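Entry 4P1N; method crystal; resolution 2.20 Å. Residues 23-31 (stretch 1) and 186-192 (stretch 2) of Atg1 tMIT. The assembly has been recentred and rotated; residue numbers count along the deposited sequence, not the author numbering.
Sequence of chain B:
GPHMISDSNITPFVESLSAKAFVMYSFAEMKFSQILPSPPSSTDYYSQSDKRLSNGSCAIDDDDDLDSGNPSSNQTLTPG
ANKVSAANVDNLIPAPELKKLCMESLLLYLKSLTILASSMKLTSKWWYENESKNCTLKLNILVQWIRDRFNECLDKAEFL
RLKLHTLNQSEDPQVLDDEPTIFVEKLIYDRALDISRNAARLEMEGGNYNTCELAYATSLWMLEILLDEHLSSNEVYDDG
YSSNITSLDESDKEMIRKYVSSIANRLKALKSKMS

Stretch 1 23-31: VMYSFAEMK
Stretch 2 186-192: KLIYDRA

Two helices of one chain cross nearly at right angles and meet through a small, mostly apolar contact centred on the ring of Phe-27, with no hydrogen bond across it. Residues 23-31 and 186-192 are helical throughout, and both helices extend beyond these stretches. The axes approach to 12.0 Å, with 95° between their N-to-C directions. The contact buries 294 Å², both sides summed. In register, Met-24 CA lies 8.3 Å from Ile-188 CA, and Phe-27 CA lies 8.6 Å from Arg-191 CA.

The CA-to-CB bonds of Phe-27 and Arg-191 each point toward the other helix. Phe-27 has chi1 t (-173°) and chi2 22°; Arg-191 has chi angles t, p, t and 158°. Arg-191 CG sits over one face of the Phe-27 ring, 3.6 Å from its centroid and 15° off the normal, a CH-pi contact. Phe-27 CZ is 3.4 Å from Arg-191 CB. The ring edge meets backbone: Phe-27 CE2 is 3.5 Å from Leu-187 O. Leu-187 O also accepts the backbone hydrogen bond from Arg-191 N, at 3.1 Å.

Met-24 has CA-to-CB sideways, but chi1 t and chi2 p bring Met-24 SD to 3.7 Å from Ile-188 CG1; chi3 is p. Met-30 CE lies over one face of the Arg-191 guanidinium, 4.3 Å from Arg-191 CZ. Within the second helix, Lys-186 NZ forms a salt bridge with Asp-190 OD2 at 3.0 Å.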

# COMPACT_ATOMS: atom_id res chain seq x y z
N VAL B 23 4.67 7.83 -6.63
CA VAL B 23 4.76 9.08 -7.36
C VAL B 23 4.24 8.92 -8.80
O VAL B 23 3.57 9.77 -9.35
CB VAL B 23 6.23 9.59 -7.29
CG1 VAL B 23 6.50 10.60 -8.32
CG2 VAL B 23 6.49 10.19 -5.91
N MET B 24 4.51 7.79 -9.40
CA MET B 24 4.06 7.51 -10.74
C MET B 24 2.53 7.24 -10.75
O MET B 24 1.78 7.73 -11.60
CB MET B 24 4.89 6.34 -11.30
CG MET B 24 4.90 6.24 -12.81
SD MET B 24 5.56 7.72 -13.61
CE MET B 24 6.99 7.95 -12.70
N TYR B 25 2.07 6.47 -9.78
CA TYR B 25 0.67 6.20 -9.66
C TYR B 25 -0.11 7.49 -9.47
O TYR B 25 -1.18 7.66 -10.10
CB TYR B 25 0.43 5.21 -8.52
CG TYR B 25 -0.98 5.12 -8.00
CD1 TYR B 25 -1.88 4.29 -8.57
CD2 TYR B 25 -1.41 5.90 -6.88
CE1 TYR B 25 -3.17 4.22 -8.13
CE2 TYR B 25 -2.72 5.81 -6.41
CZ TYR B 25 -3.59 4.95 -7.01
OH TYR B 25 -4.89 4.83 -6.58
N SER B 26 0.38 8.38 -8.60
CA SER B 26 -0.35 9.64 -8.34
C SER B 26 -0.38 10.52 -9.62
O SER B 26 -1.33 11.23 -9.86
CB SER B 26 0.27 10.45 -7.20
OG SER B 26 0.58 9.63 -6.08
N PHE B 27 0.66 10.45 -10.44
CA PHE B 27 0.69 11.17 -11.73
C PHE B 27 -0.33 10.55 -12.64
O PHE B 27 -1.18 11.25 -13.17
CB PHE B 27 2.13 11.18 -12.29
CG PHE B 27 2.36 12.02 -13.53
CD1 PHE B 27 1.53 13.08 -13.88
CD2 PHE B 27 3.49 11.78 -14.31
CE1 PHE B 27 1.81 13.87 -15.02
CE2 PHE B 27 3.79 12.56 -15.42
CZ PHE B 27 2.95 13.62 -15.77
N ALA B 28 -0.32 9.23 -12.80
CA ALA B 28 -1.38 8.56 -13.56
C ALA B 28 -2.79 8.94 -13.12
O ALA B 28 -3.69 9.17 -13.96
CB ALA B 28 -1.25 7.04 -13.53
N GLU B 29 -3.00 8.96 -11.82
CA GLU B 29 -4.32 9.32 -11.26
C GLU B 29 -4.74 10.75 -11.53
O GLU B 29 -5.94 11.02 -11.66
CB GLU B 29 -4.36 9.12 -9.75
CG GLU B 29 -4.32 7.68 -9.34
CD GLU B 29 -5.69 7.05 -9.38
OE1 GLU B 29 -6.56 7.53 -8.61
OE2 GLU B 29 -5.93 6.06 -10.17
N MET B 30 -3.78 11.67 -11.54
CA MET B 30 -4.07 13.05 -11.89
C MET B 30 -4.51 13.15 -13.39
O MET B 30 -5.37 13.93 -13.73
CB MET B 30 -2.85 13.91 -11.57
CG MET B 30 -2.99 15.38 -11.97
SD MET B 30 -2.61 15.62 -13.73
CE MET B 30 -0.90 16.15 -13.65
N LYS B 31 -3.96 12.34 -14.28
CA LYS B 31 -4.41 12.32 -15.67
C LYS B 31 -5.74 11.59 -15.77
O LYS B 31 -6.63 12.05 -16.44
CB LYS B 31 -3.42 11.63 -16.58
CG LYS B 31 -2.08 12.30 -16.68
CD LYS B 31 -2.19 13.61 -17.41
CE LYS B 31 -0.84 14.15 -17.82
NZ LYS B 31 -1.05 15.12 -18.92
N LYS B 186 9.00 11.62 -21.79
CA LYS B 186 8.77 13.04 -21.89
C LYS B 186 7.76 13.55 -20.85
O LYS B 186 7.97 14.57 -20.21
CB LYS B 186 8.30 13.37 -23.29
CG LYS B 186 8.10 14.85 -23.51
CD LYS B 186 6.70 15.20 -24.03
CE LYS B 186 6.78 16.28 -25.10
NZ LYS B 186 7.33 17.55 -24.54
N LEU B 187 6.66 12.82 -20.68
CA LEU B 187 5.72 13.04 -19.58
C LEU B 187 6.41 13.12 -18.22
O LEU B 187 6.23 14.04 -17.47
CB LEU B 187 4.72 11.87 -19.55
CG LEU B 187 3.29 12.03 -20.09
CD1 LEU B 187 3.12 13.24 -20.99
CD2 LEU B 187 2.78 10.75 -20.73
N ILE B 188 7.21 12.11 -17.88
CA ILE B 188 7.88 12.09 -16.58
C ILE B 188 8.85 13.28 -16.43
O ILE B 188 8.85 14.01 -15.42
CB ILE B 188 8.56 10.71 -16.36
CG1 ILE B 188 7.46 9.62 -16.20
CG2 ILE B 188 9.47 10.79 -15.13
CD1 ILE B 188 7.88 8.19 -16.60
N TYR B 189 9.65 13.49 -17.47
CA TYR B 189 10.68 14.56 -17.49
C TYR B 189 10.09 15.95 -17.30
O TYR B 189 10.50 16.68 -16.40
CB TYR B 189 11.44 14.46 -18.80
CG TYR B 189 12.47 15.55 -19.09
CD1 TYR B 189 13.67 15.59 -18.41
CD2 TYR B 189 12.25 16.47 -20.09
CE1 TYR B 189 14.62 16.59 -18.71
CE2 TYR B 189 13.19 17.44 -20.41
CZ TYR B 189 14.37 17.50 -19.72
OH TYR B 189 15.29 18.49 -20.05
N ASP B 190 9.13 16.30 -18.15
CA ASP B 190 8.42 17.59 -18.04
C ASP B 190 7.75 17.77 -16.70
O ASP B 190 7.81 18.85 -16.11
CB ASP B 190 7.35 17.73 -19.13
CG ASP B 190 7.93 17.79 -20.53
OD1 ASP B 190 9.15 18.00 -20.64
OD2 ASP B 190 7.20 17.63 -21.52
N ARG B 191 7.10 16.71 -16.21
CA ARG B 191 6.38 16.79 -14.96
C ARG B 191 7.35 16.98 -13.80
O ARG B 191 7.13 17.82 -12.92
CB ARG B 191 5.52 15.55 -14.76
CG ARG B 191 4.79 15.48 -13.42
CD ARG B 191 3.84 16.66 -13.28
NE ARG B 191 3.08 16.54 -12.05
CZ ARG B 191 2.49 17.56 -11.43
NH1 ARG B 191 2.55 18.78 -11.95
NH2 ARG B 191 1.84 17.35 -10.28
N ALA B 192 8.44 16.23 -13.78
CA ALA B 192 9.44 16.38 -12.70
C ALA B 192 10.05 17.80 -12.63
O ALA B 192 10.26 18.34 -11.56
CB ALA B 192 10.54 15.36 -12.84